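NADP-dependent glyceraldehyde-3-phosphate dehydrogenase (Bacillus halodurans, PDB 3PRL) probably catalyses the NADP-dependent, non-phosphorylating oxidation of glyceraldehyde 3-phosphate, as a member of the aldehyde dehydrogenase family. Local coordinates at residues 417-422 with 439-444. Residues are numbered along the deposited sequence; the frame is centred on the assembly and turned at random.
Sequences SIFTKD and HINAKT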
ATOM      1  N   SER D 417     -28.323  -5.437  -6.811  1.00 25.94           N
ATOM      2  CA  SER D 417     -28.688  -4.019  -6.842  1.00 26.67           C
ATOM      3  C   SER D 417     -29.701  -3.656  -5.738  1.00 28.46           C
ATOM      4  O   SER D 417     -30.636  -4.424  -5.492  1.00 29.33           O
ATOM      5  CB  SER D 417     -29.301  -3.670  -8.200  1.00 26.59           C
ATOM      6  OG  SER D 417     -28.471  -4.036  -9.284  1.00 22.99           O
ATOM      7  N   ILE D 418     -29.505  -2.505  -5.077  1.00 28.82           N
ATOM      8  CA  ILE D 418     -30.535  -1.905  -4.215  1.00 30.21           C
ATOM      9  C   ILE D 418     -30.968  -0.561  -4.809  1.00 31.02           C
ATOM     10  O   ILE D 418     -30.124   0.264  -5.189  1.00 30.57           O
ATOM     11  CB  ILE D 418     -30.065  -1.668  -2.729  1.00 30.59           C
ATOM     12  CG1 ILE D 418     -29.115  -2.766  -2.225  1.00 28.55           C
ATOM     13  CG2 ILE D 418     -31.278  -1.474  -1.780  1.00 29.93           C
ATOM     14  CD1 ILE D 418     -29.714  -4.158  -2.171  1.00 30.26           C
ATOM     15  N   PHE D 419     -32.281  -0.348  -4.889  1.00 32.25           N
ATOM     16  CA  PHE D 419     -32.852   0.881  -5.428  1.00 33.62           C
ATOM     17  C   PHE D 419     -33.682   1.658  -4.386  1.00 35.43           C
ATOM     18  O   PHE D 419     -34.654   1.136  -3.818  1.00 35.88           O
ATOM     19  CB  PHE D 419     -33.672   0.567  -6.673  1.00 34.26           C
ATOM     20  CG  PHE D 419     -32.844   0.102  -7.848  1.00 32.38           C
ATOM     21  CD1 PHE D 419     -32.287   1.023  -8.731  1.00 33.55           C
ATOM     22  CD2 PHE D 419     -32.637  -1.261  -8.078  1.00 33.33           C
ATOM     23  CE1 PHE D 419     -31.528   0.601  -9.832  1.00 31.79           C
ATOM     24  CE2 PHE D 419     -31.873  -1.701  -9.167  1.00 31.55           C
ATOM     25  CZ  PHE D 419     -31.315  -0.761 -10.044  1.00 32.71           C
ATOM     26  N   THR D 420     -33.264   2.898  -4.135  1.00 35.94           N
ATOM     27  CA  THR D 420     -33.710   3.691  -2.982  1.00 37.22           C
ATOM     28  C   THR D 420     -33.154   5.100  -3.127  1.00 37.39           C
ATOM     29  O   THR D 420     -32.121   5.299  -3.765  1.00 36.90           O
ATOM     30  CB  THR D 420     -33.095   3.166  -1.663  1.00 37.15           C
ATOM     31  OG1 THR D 420     -32.745   1.783  -1.790  1.00 40.19           O
ATOM     32  CG2 THR D 420     -34.045   3.349  -0.498  1.00 41.42           C
ATOM     33  N   LYS D 421     -33.821   6.074  -2.527  1.00 38.26           N
ATOM     34  CA  LYS D 421     -33.230   7.398  -2.374  1.00 38.62           C
ATOM     35  C   LYS D 421     -32.502   7.469  -1.037  1.00 37.87           C
ATOM     36  O   LYS D 421     -31.699   8.371  -0.809  1.00 37.64           O
ATOM     37  CB  LYS D 421     -34.283   8.507  -2.454  1.00 40.18           C
ATOM     38  CG  LYS D 421     -35.227   8.411  -3.649  1.00 43.43           C
ATOM     39  CD  LYS D 421     -34.597   8.834  -4.959  1.00 40.42           C
ATOM     40  CE  LYS D 421     -35.673   9.393  -5.885  1.00 43.94           C
ATOM     41  NZ  LYS D 421     -35.100  10.293  -6.914  1.00 41.24           N
ATOM     42  N   ASP D 422     -32.795   6.507  -0.163  1.00 37.75           N
ATOM     43  CA  ASP D 422     -32.202   6.445   1.168  1.00 37.66           C
ATOM     44  C   ASP D 422     -30.860   5.705   1.135  1.00 36.50           C
ATOM     45  O   ASP D 422     -30.797   4.504   1.434  1.00 36.18           O
ATOM     46  CB  ASP D 422     -33.169   5.766   2.141  1.00 38.28           C
ATOM     47  CG  ASP D 422     -32.762   5.943   3.590  1.00 38.67           C
ATOM     48  OD1 ASP D 422     -31.556   6.145   3.868  1.00 37.72           O
ATOM     49  OD2 ASP D 422     -33.655   5.873   4.455  1.00 39.10           O
ATOM     50  N   HIS D 439     -24.421  -2.975  -5.848  1.00 26.02           N
ATOM     51  CA  HIS D 439     -24.528  -1.718  -6.587  1.00 26.94           C
ATOM     52  C   HIS D 439     -25.693  -0.889  -6.055  1.00 28.01           C
ATOM     53  O   HIS D 439     -26.840  -1.354  -6.055  1.00 28.49           O
ATOM     54  CB  HIS D 439     -24.755  -1.981  -8.081  1.00 27.22           C
ATOM     55  CG  HIS D 439     -23.607  -2.636  -8.776  1.00 26.78           C
ATOM     56  ND1 HIS D 439     -22.783  -1.960  -9.647  1.00 26.64           N
ATOM     57  CD2 HIS D 439     -23.149  -3.908  -8.739  1.00 26.49           C
ATOM     58  CE1 HIS D 439     -21.863  -2.784 -10.114  1.00 26.27           C
ATOM     59  NE2 HIS D 439     -22.058  -3.971  -9.575  1.00 26.23           N
ATOM     60  N   ILE D 440     -25.404   0.342  -5.634  1.00 28.46           N
ATOM     61  CA  ILE D 440     -26.450   1.291  -5.227  1.00 29.71           C
ATOM     62  C   ILE D 440     -26.996   2.133  -6.396  1.00 29.94           C
ATOM     63  O   ILE D 440     -26.285   2.966  -6.981  1.00 29.30           O
ATOM     64  CB  ILE D 440     -25.995   2.217  -4.053  1.00 30.25           C
ATOM     65  CG1 ILE D 440     -25.337   1.407  -2.928  1.00 30.00           C
ATOM     66  CG2 ILE D 440     -27.172   3.068  -3.523  1.00 31.13           C
ATOM     67  CD1 ILE D 440     -26.169   0.257  -2.384  1.00 30.07           C
ATOM     68  N   ASN D 441     -28.277   1.911  -6.706  1.00 30.24           N
ATOM     69  CA  ASN D 441     -29.000   2.693  -7.711  1.00 29.93           C
ATOM     70  C   ASN D 441     -28.451   2.554  -9.114  1.00 28.92           C
ATOM     71  O   ASN D 441     -28.485   3.491  -9.897  1.00 29.25           O
ATOM     72  CB  ASN D 441     -29.052   4.175  -7.323  1.00 30.72           C
ATOM     73  CG  ASN D 441     -30.222   4.500  -6.439  1.00 30.67           C
ATOM     74  OD1 ASN D 441     -31.325   3.969  -6.612  1.00 31.83           O
ATOM     75  ND2 ASN D 441     -29.997   5.384  -5.481  1.00 31.57           N
ATOM     76  N   ALA D 442     -27.937   1.372  -9.417  1.00 27.95           N
ATOM     77  CA  ALA D 442     -27.402   1.056 -10.740  1.00 26.85           C
ATOM     78  C   ALA D 442     -27.435  -0.451 -10.892  1.00 25.24           C
ATOM     79  O   ALA D 442     -27.596  -1.173  -9.901  1.00 23.49           O
ATOM     80  CB  ALA D 442     -25.978   1.557 -10.879  1.00 26.65           C
ATOM     81  N   LYS D 443     -27.281  -0.909 -12.133  1.00 25.00           N
ATOM     82  CA  LYS D 443     -27.389  -2.326 -12.446  1.00 25.49           C
ATOM     83  C   LYS D 443     -26.156  -3.070 -11.947  1.00 24.94           C
ATOM     84  O   LYS D 443     -25.181  -2.443 -11.511  1.00 24.69           O
ATOM     85  CB  LYS D 443     -27.586  -2.537 -13.955  1.00 25.46           C
ATOM     86  CG  LYS D 443     -26.421  -2.068 -14.847  1.00 26.54           C
ATOM     87  CD  LYS D 443     -26.873  -1.910 -16.300  1.00 25.57           C
ATOM     88  CE  LYS D 443     -25.713  -1.697 -17.269  1.00 26.76           C
ATOM     89  NZ  LYS D 443     -26.178  -1.241 -18.645  1.00 25.93           N
ATOM     90  N   THR D 444     -26.204  -4.401 -11.998  1.00 25.02           N
ATOM     91  CA  THR D 444     -25.010  -5.189 -11.688  1.00 24.45           C
ATOM     92  C   THR D 444     -24.161  -5.291 -12.953  1.00 24.90           C
ATOM     93  O   THR D 444     -24.681  -5.360 -14.054  1.00 25.08           O
ATOM     94  CB  THR D 444     -25.311  -6.608 -11.111  1.00 23.12           C
ATOM     95  OG1 THR D 444     -26.163  -7.326 -12.005  1.00 24.07           O
ATOM     96  CG2 THR D 444     -26.015  -6.505  -9.774  1.00 24.05           C
TER
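I418 and I440 sit side by side on the two parallel strands, 415-419 and 437-440, of a beta-alpha-beta unit whose crossover helix, 423-431, covers their side chains. The backbone ladder is regular: I418 N donates to H439 O at 3.1 Å, and N441 N returns to I418 O at 2.9 Å. Just past the strand, N441 takes a positive phi (64°) and the chain turns back, yet its side chain carries the pairing on. The amide holds T420 at two points, a short bond from N441 ND2 to T420 O (2.7 Å, with the oxygen close to the amide plane) and a weak one from T420 N to N441 OD1. Replacing N441 with an alanine would probably leave T420 O and N without these partners and free the loop after the strand to shift.

On the face shared by S417 and H439 the packing is tight. With CG anti to its carbonyl carbon (chi1 -68°), F419 brings CE1 and CZ obliquely up to the turn at 441-442, its ring inclined 58° to the N441 amide and CE1 3.7 Å from A442 N, while helix 274-286 packs against the same ring. The far side of the turn is looser: A442 and K443 are partly exposed, and K443 points away, its NZ bonded to S283. Beyond H439 the sheet runs on into a strand of the second subunit, whose N482 bonds I440 O. Where the loop passes the ladder, S417 OG donates in the carbonyl plane to a lone pair of A442 O at 3.1 Å, with T444 CG2 3.5 Å from that OG.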